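Local coordinates for protein peptide amidase (Stenotrophomonas maltophilia, PDB 1M22) that probably hydrolyses amide bonds as a peptide amidase of the amidase signature type, at residues G273-G277 with K472-M476; V310-N314 with E399-A404; G99-L103 with K360-G364. All coordinates share one frame. Residues are numbered along the deposited sequence.

Interaction 1. Residues G273-G277 with K472-M476; sequences GKRIG and KLIEM
The polar end of K274 reaches a helix: K274 NZ lies 3.4 Å from E475 OE1, a salt bridge whose hydrogen bond is weak. Neither partner depends on it alone, because K274 NZ also bonds G270 O and E475 OE2 pairs with R265. K274 gets there through an m, m, t, m side chain, E475 through chi1 m and chi2 t. Beside them K472, with its t, t, m, t chain, lays its stem beside the tip of K274 (K274 CE to K472 CG, 3.7 Å) and sends its ammonium to D411, whose carboxylate also takes the backbone N of R275. The principle at work is the helix-covered sheet of the amidase signature fold: 275-279 is a strand of the mixed eleven-stranded sheet, lying parallel to its neighbours 412-416 and 306-310, and helix 470-484 runs over one face. Extended backbone makes directions alternate, so R275 (phi/psi -125/125) points away from the helix while K274 points toward it. K472, E475 and M476, at i, i+3 and i+4, line one side of the helix, where M476 N bonds K472 O at 3.0 Å. M476, with an m, t, p side chain, lays its methyl against K274 (K274 CB to M476 CE, 3.7 Å); I276, m, t, is its next apolar neighbour and also touches V414. The nearest backbone pair is K274 CA and M476 CA, 8.1 Å apart.

Interaction 2. Residues V310-N314 with E399-A404; sequences VELPN and EGIDAA
P313, L312 and A404 bury the most surface in this contact, in which a loop with no regular structure lies flush on a helix because the facing residue is small. A404 CB points at the loop and meets P313 CD at 3.8 Å and L312 CD1 at 4.1 Å; L312 CA and A404 CA are only 5.8 Å apart. L312 adopts the t, p rotamer, which carries L312 CD1 over the helix backbone to 3.5 Å from G400 O and 4.3 Å from I401 CG1. P313, its ring C-gamma exo, rests P313 CG on A403 CB at 4.0 Å and brings P313 CB to 3.5 Å from E399 O. P313 CA and G400 CA are closer than the L312 and A404 pair, at 5.0 Å, and P313 O receives a CA-H...O contact from G400 CA at 3.5 Å. The helix is irregular here, with a wider pi-type turn at 399-401. N314, at left-handed phi/psi 66/20, uses the E399 carbonyl, to which A403 N makes no helical bond: N314 ND2 donates to E399 O at 2.8 Å. A water links N314 ND2 (2.9 Å) to E399 OE1 (a short 2.4 Å), which also forms a salt bridge with R394. The loop leads from edge strand 306-310 toward helix 319-340 and lies along helix 383-407, with L312 and A404 both touching L413 of strand 412-416 and L312 also A438 of helix 436-442.

Interaction 3. Residues G99-L103 with K360-G364; sequences GSLAL and KQELG
Two rotamer choices on each side define this meeting of a turn with the last turn of a helix. S100, chi1 t, turns its hydroxyl so that S100 OG accepts from A102 N two residues on at 3.0 Å, an ST turn; a weak 3.4 Å bond from L103 N to S100 O accompanies it. The turn presents the amide of L101 to the helix, and E362, bent by chi1 m and chi2 m with its carboxylate near chi3 0°, brings E362 OE2 within 3.0 Å of L101 N, almost in line at 168°. L101 itself is m, t, and its CA-to-CB bond points toward the helix: L101 CD1 packs on Q361 CB at 3.7 Å, while the p value at Q361 chi2 turns the amide of that residue away. L101 CA and E362 CA lie 7.8 Å apart. F354 of helix 348-357 flanks L101, and S100 touches E132 and W133 of helix 132-135. A single directional bond thus carries the polar part of the contact: one main-chain amide satisfies E362 OE2, which depends on the conformation of the turn and not on the L101 side chain, while E132 OE2, close to E362 OE1, suggests that the two carboxylates may share a proton.

Interactions 1 and 2 belong to one corner of the fold: strands 275-279 and 306-310 are parallel neighbours at the edge of the large sheet, and the contacts meet where G277 CA lies 3.8 Å from V310 CG2, with centres about 17 Å apart. In sequence, interaction 2 is nested within the loop that interaction 1 closes. Interaction 3 is remote, its centre about 44 Å from that of interaction 1, on the opposite side of the chain's centre, and about 40 Å from that of interaction 2; nearest atoms are about 29 Å away in both cases. Its segments alternate with theirs along the chain. All three lie away from the catalytic residues K86, S165 and S189.

Interaction 1. Residues G273-G277 with K472-M476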
loop_
_atom_site.group_PDB
_atom_site.type_symbol
_atom_site.label_atom_id
_atom_site.label_comp_id
_atom_site.label_asym_id
_atom_site.label_seq_id
_atom_site.Cartn_x
_atom_site.Cartn_y
_atom_site.Cartn_z
ATOM N N GLY A 273 -1.320 -8.201 27.601
ATOM C CA GLY A 273 -2.564 -8.946 27.658
ATOM C C GLY A 273 -3.072 -9.468 26.328
ATOM O O GLY A 273 -4.082 -10.171 26.282
ATOM N N LYS A 274 -2.383 -9.136 25.241
ATOM C CA LYS A 274 -2.807 -9.590 23.924
ATOM C C LYS A 274 -2.428 -11.044 23.686
ATOM O O LYS A 274 -1.522 -11.575 24.324
ATOM C CB LYS A 274 -2.177 -8.726 22.828
ATOM C CG LYS A 274 -2.596 -7.265 22.830
ATOM C CD LYS A 274 -4.091 -7.105 22.590
ATOM C CE LYS A 274 -4.435 -5.674 22.195
ATOM N NZ LYS A 274 -3.948 -4.670 23.180
ATOM N N ARG A 275 -3.138 -11.678 22.761
ATOM C CA ARG A 275 -2.883 -13.064 22.401
ATOM C C ARG A 275 -2.649 -13.090 20.897
ATOM O O ARG A 275 -3.476 -12.615 20.117
ATOM C CB ARG A 275 -4.072 -13.942 22.798
ATOM C CG ARG A 275 -4.277 -14.031 24.312
ATOM C CD ARG A 275 -5.512 -14.848 24.664
ATOM N NE ARG A 275 -5.440 -16.192 24.103
ATOM C CZ ARG A 275 -4.670 -17.166 24.576
ATOM N NH1 ARG A 275 -3.903 -16.956 25.638
ATOM N NH2 ARG A 275 -4.652 -18.344 23.969
ATOM N N ILE A 276 -1.509 -13.645 20.500
ATOM C CA ILE A 276 -1.119 -13.689 19.099
ATOM C C ILE A 276 -0.835 -15.097 18.598
ATOM O O ILE A 276 -0.230 -15.908 19.298
ATOM C CB ILE A 276 0.151 -12.834 18.878
ATOM C CG1 ILE A 276 -0.146 -11.373 19.203
ATOM C CG2 ILE A 276 0.661 -12.990 17.452
ATOM C CD1 ILE A 276 1.079 -10.476 19.145
ATOM N N GLY A 277 -1.275 -15.373 17.376
ATOM C CA GLY A 277 -1.022 -16.663 16.773
ATOM C C GLY A 277 0.061 -16.533 15.713
ATOM O O GLY A 277 -0.089 -15.767 14.758
ATOM N N LYS A 472 -6.728 -2.003 17.169
ATOM C CA LYS A 472 -5.970 -3.012 17.898
ATOM C C LYS A 472 -4.680 -3.390 17.174
ATOM O O LYS A 472 -3.632 -3.559 17.800
ATOM C CB LYS A 472 -6.826 -4.266 18.107
ATOM C CG LYS A 472 -6.137 -5.358 18.911
ATOM C CD LYS A 472 -6.927 -6.660 18.898
ATOM C CE LYS A 472 -8.285 -6.515 19.563
ATOM N NZ LYS A 472 -9.033 -7.805 19.552
ATOM N N LEU A 473 -4.750 -3.529 15.854
ATOM C CA LEU A 473 -3.557 -3.884 15.095
ATOM C C LEU A 473 -2.496 -2.803 15.219
ATOM O O LEU A 473 -1.309 -3.099 15.321
ATOM C CB LEU A 473 -3.891 -4.108 13.619
ATOM C CG LEU A 473 -4.696 -5.364 13.285
ATOM C CD1 LEU A 473 -4.822 -5.493 11.772
ATOM C CD2 LEU A 473 -4.007 -6.596 13.862
ATOM N N ILE A 474 -2.925 -1.546 15.214
ATOM C CA ILE A 474 -1.986 -0.442 15.339
ATOM C C ILE A 474 -1.331 -0.441 16.720
ATOM O O ILE A 474 -0.121 -0.239 16.833
ATOM C CB ILE A 474 -2.685 0.905 15.064
ATOM C CG1 ILE A 474 -2.972 1.019 13.565
ATOM C CG2 ILE A 474 -1.810 2.067 15.532
ATOM C CD1 ILE A 474 -3.829 2.208 13.174
ATOM N N GLU A 475 -2.121 -0.677 17.767
ATOM C CA GLU A 475 -1.582 -0.720 19.128
ATOM C C GLU A 475 -0.493 -1.782 19.226
ATOM O O GLU A 475 0.579 -1.545 19.786
ATOM C CB GLU A 475 -2.654 -1.096 20.156
ATOM C CG GLU A 475 -3.879 -0.221 20.226
ATOM C CD GLU A 475 -4.808 -0.660 21.348
ATOM O OE1 GLU A 475 -5.045 -1.884 21.482
ATOM O OE2 GLU A 475 -5.303 0.212 22.090
ATOM N N MET A 476 -0.788 -2.967 18.700
ATOM C CA MET A 476 0.152 -4.075 18.754
ATOM C C MET A 476 1.399 -3.842 17.912
ATOM O O MET A 476 2.521 -4.092 18.363
ATOM C CB MET A 476 -0.560 -5.363 18.333
ATOM C CG MET A 476 -1.656 -5.763 19.320
ATOM S SD MET A 476 -2.570 -7.256 18.894
ATOM C CE MET A 476 -1.416 -8.452 19.245
#

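Interaction 2. Residues V310-N314 with E399-A404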
loop_
_atom_site.group_PDB
_atom_site.type_symbol
_atom_site.label_atom_id
_atom_site.label_comp_id
_atom_site.label_asym_id
_atom_site.label_seq_id
_atom_site.Cartn_x
_atom_site.Cartn_y
_atom_site.Cartn_z
ATOM N N VAL A 310 0.081 -21.527 15.423
ATOM C CA VAL A 310 -1.207 -21.948 14.895
ATOM C C VAL A 310 -1.165 -22.064 13.378
ATOM O O VAL A 310 -0.291 -21.496 12.723
ATOM C CB VAL A 310 -2.335 -20.952 15.280
ATOM C CG1 VAL A 310 -2.393 -20.780 16.791
ATOM C CG2 VAL A 310 -2.110 -19.614 14.595
ATOM N N GLU A 311 -2.109 -22.817 12.829
ATOM C CA GLU A 311 -2.208 -22.995 11.391
ATOM C C GLU A 311 -3.485 -22.314 10.923
ATOM O O GLU A 311 -4.527 -22.412 11.576
ATOM C CB GLU A 311 -2.252 -24.481 11.028
ATOM C CG GLU A 311 -0.976 -25.239 11.348
ATOM C CD GLU A 311 -1.028 -26.681 10.884
ATOM O OE1 GLU A 311 -1.910 -27.429 11.355
ATOM O OE2 GLU A 311 -0.187 -27.066 10.045
ATOM N N LEU A 312 -3.399 -21.608 9.803
ATOM C CA LEU A 312 -4.555 -20.914 9.257
ATOM C C LEU A 312 -5.436 -21.903 8.507
ATOM O O LEU A 312 -5.006 -22.509 7.526
ATOM C CB LEU A 312 -4.102 -19.805 8.303
ATOM C CG LEU A 312 -5.207 -18.938 7.696
ATOM C CD1 LEU A 312 -5.883 -18.132 8.791
ATOM C CD2 LEU A 312 -4.610 -18.007 6.650
ATOM N N PRO A 313 -6.680 -22.096 8.969
ATOM C CA PRO A 313 -7.577 -23.030 8.287
ATOM C C PRO A 313 -7.845 -22.563 6.859
ATOM O O PRO A 313 -7.991 -21.364 6.609
ATOM C CB PRO A 313 -8.839 -22.991 9.153
ATOM C CG PRO A 313 -8.310 -22.651 10.516
ATOM C CD PRO A 313 -7.299 -21.578 10.202
ATOM N N ASN A 314 -7.893 -23.511 5.928
ATOM C CA ASN A 314 -8.159 -23.221 4.519
ATOM C C ASN A 314 -7.079 -22.414 3.804
ATOM O O ASN A 314 -7.340 -21.814 2.760
ATOM C CB ASN A 314 -9.504 -22.504 4.370
ATOM C CG ASN A 314 -10.678 -23.393 4.717
ATOM O OD1 ASN A 314 -10.829 -24.479 4.161
ATOM N ND2 ASN A 314 -11.518 -22.935 5.638
ATOM N N GLU A 399 -14.166 -18.649 7.800
ATOM C CA GLU A 399 -13.594 -19.978 7.949
ATOM C C GLU A 399 -12.074 -20.009 7.819
ATOM O O GLU A 399 -11.464 -21.079 7.787
ATOM C CB GLU A 399 -14.246 -20.923 6.934
ATOM C CG GLU A 399 -15.706 -21.225 7.263
ATOM C CD GLU A 399 -16.456 -21.898 6.127
ATOM O OE1 GLU A 399 -15.830 -22.647 5.351
ATOM O OE2 GLU A 399 -17.682 -21.686 6.022
ATOM N N GLY A 400 -11.469 -18.825 7.761
ATOM C CA GLY A 400 -10.025 -18.720 7.649
ATOM C C GLY A 400 -9.451 -17.952 8.824
ATOM O O GLY A 400 -9.217 -18.516 9.894
ATOM N N ILE A 401 -9.233 -16.655 8.631
ATOM C CA ILE A 401 -8.692 -15.816 9.690
ATOM C C ILE A 401 -9.545 -15.870 10.962
ATOM O O ILE A 401 -9.016 -16.034 12.063
ATOM C CB ILE A 401 -8.574 -14.345 9.219
ATOM C CG1 ILE A 401 -7.427 -14.213 8.210
ATOM C CG2 ILE A 401 -8.363 -13.419 10.417
ATOM C CD1 ILE A 401 -7.382 -12.867 7.498
ATOM N N ASP A 402 -10.861 -15.745 10.815
ATOM C CA ASP A 402 -11.727 -15.761 11.990
ATOM C C ASP A 402 -11.715 -17.098 12.720
ATOM O O ASP A 402 -11.806 -17.138 13.945
ATOM C CB ASP A 402 -13.160 -15.383 11.613
ATOM C CG ASP A 402 -13.271 -13.958 11.114
ATOM O OD1 ASP A 402 -12.544 -13.082 11.632
ATOM O OD2 ASP A 402 -14.095 -13.711 10.210
ATOM N N ALA A 403 -11.600 -18.191 11.974
ATOM C CA ALA A 403 -11.566 -19.509 12.596
ATOM C C ALA A 403 -10.300 -19.650 13.440
ATOM O O ALA A 403 -10.335 -20.194 14.543
ATOM C CB ALA A 403 -11.613 -20.599 11.528
ATOM N N ALA A 404 -9.178 -19.156 12.924
ATOM C CA ALA A 404 -7.920 -19.231 13.655
ATOM C C ALA A 404 -7.964 -18.339 14.893
ATOM O O ALA A 404 -7.511 -18.734 15.967
ATOM C CB ALA A 404 -6.761 -18.823 12.751
HETATM O O HOH W 1 -14.046 -24.287 5.603
#

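Interaction 3. Residues G99-L103 with K360-G364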
loop_
_atom_site.group_PDB
_atom_site.type_symbol
_atom_site.label_atom_id
_atom_site.label_comp_id
_atom_site.label_asym_id
_atom_site.label_seq_id
_atom_site.Cartn_x
_atom_site.Cartn_y
_atom_site.Cartn_z
ATOM N N GLY A 99 0.293 3.619 -14.993
ATOM C CA GLY A 99 1.550 3.244 -15.623
ATOM C C GLY A 99 1.475 2.994 -17.123
ATOM O O GLY A 99 2.499 2.755 -17.770
ATOM N N SER A 100 0.270 3.061 -17.680
ATOM C CA SER A 100 0.057 2.810 -19.105
ATOM C C SER A 100 0.185 4.035 -20.004
ATOM O O SER A 100 -0.181 5.145 -19.625
ATOM C CB SER A 100 -1.326 2.184 -19.306
ATOM O OG SER A 100 -1.631 2.036 -20.684
ATOM N N LEU A 101 0.702 3.821 -21.210
ATOM C CA LEU A 101 0.843 4.910 -22.166
ATOM C C LEU A 101 -0.533 5.333 -22.686
ATOM O O LEU A 101 -0.699 6.436 -23.202
ATOM C CB LEU A 101 1.734 4.478 -23.332
ATOM C CG LEU A 101 3.212 4.282 -22.986
ATOM C CD1 LEU A 101 3.955 3.733 -24.193
ATOM C CD2 LEU A 101 3.815 5.607 -22.546
ATOM N N ALA A 102 -1.521 4.455 -22.535
ATOM C CA ALA A 102 -2.876 4.742 -22.996
ATOM C C ALA A 102 -3.535 5.895 -22.238
ATOM O O ALA A 102 -4.414 6.575 -22.771
ATOM C CB ALA A 102 -3.736 3.489 -22.885
ATOM N N LEU A 103 -3.109 6.125 -20.998
ATOM C CA LEU A 103 -3.689 7.192 -20.186
ATOM C C LEU A 103 -2.702 8.300 -19.818
ATOM O O LEU A 103 -2.907 9.018 -18.837
ATOM C CB LEU A 103 -4.283 6.603 -18.903
ATOM C CG LEU A 103 -5.386 5.555 -19.057
ATOM C CD1 LEU A 103 -5.765 5.025 -17.686
ATOM C CD2 LEU A 103 -6.592 6.163 -19.751
ATOM N N LYS A 360 5.405 -2.606 -29.332
ATOM C CA LYS A 360 6.822 -2.347 -29.103
ATOM C C LYS A 360 7.095 -1.705 -27.743
ATOM O O LYS A 360 8.071 -2.048 -27.074
ATOM C CB LYS A 360 7.382 -1.456 -30.219
ATOM C CG LYS A 360 8.787 -0.927 -29.956
ATOM C CD LYS A 360 9.784 -2.048 -29.703
ATOM C CE LYS A 360 11.156 -1.490 -29.357
ATOM N NZ LYS A 360 12.134 -2.565 -29.034
ATOM N N GLN A 361 6.232 -0.782 -27.332
ATOM C CA GLN A 361 6.412 -0.095 -26.057
ATOM C C GLN A 361 5.689 -0.753 -24.886
ATOM O O GLN A 361 6.122 -0.633 -23.739
ATOM C CB GLN A 361 5.933 1.359 -26.159
ATOM C CG GLN A 361 6.672 2.225 -27.170
ATOM C CD GLN A 361 6.387 1.830 -28.605
ATOM O OE1 GLN A 361 5.230 1.664 -28.998
ATOM N NE2 GLN A 361 7.441 1.688 -29.401
ATOM N N GLU A 362 4.596 -1.453 -25.173
ATOM C CA GLU A 362 3.798 -2.080 -24.120
ATOM C C GLU A 362 3.949 -3.581 -23.900
ATOM O O GLU A 362 3.879 -4.049 -22.763
ATOM C CB GLU A 362 2.315 -1.783 -24.362
ATOM C CG GLU A 362 1.899 -0.337 -24.127
ATOM C CD GLU A 362 1.850 0.031 -22.655
ATOM O OE1 GLU A 362 2.161 -0.838 -21.810
ATOM O OE2 GLU A 362 1.498 1.191 -22.350
ATOM N N LEU A 363 4.152 -4.340 -24.971
ATOM C CA LEU A 363 4.242 -5.791 -24.855
ATOM C C LEU A 363 5.613 -6.391 -25.155
ATOM O O LEU A 363 5.705 -7.524 -25.625
ATOM C CB LEU A 363 3.189 -6.427 -25.768
ATOM C CG LEU A 363 1.771 -5.863 -25.622
ATOM C CD1 LEU A 363 0.863 -6.484 -26.669
ATOM C CD2 LEU A 363 1.241 -6.133 -24.219
ATOM N N GLY A 364 6.671 -5.645 -24.861
ATOM C CA GLY A 364 8.013 -6.133 -25.122
ATOM C C GLY A 364 8.598 -7.050 -24.060
ATOM O O GLY A 364 9.411 -7.919 -24.374
#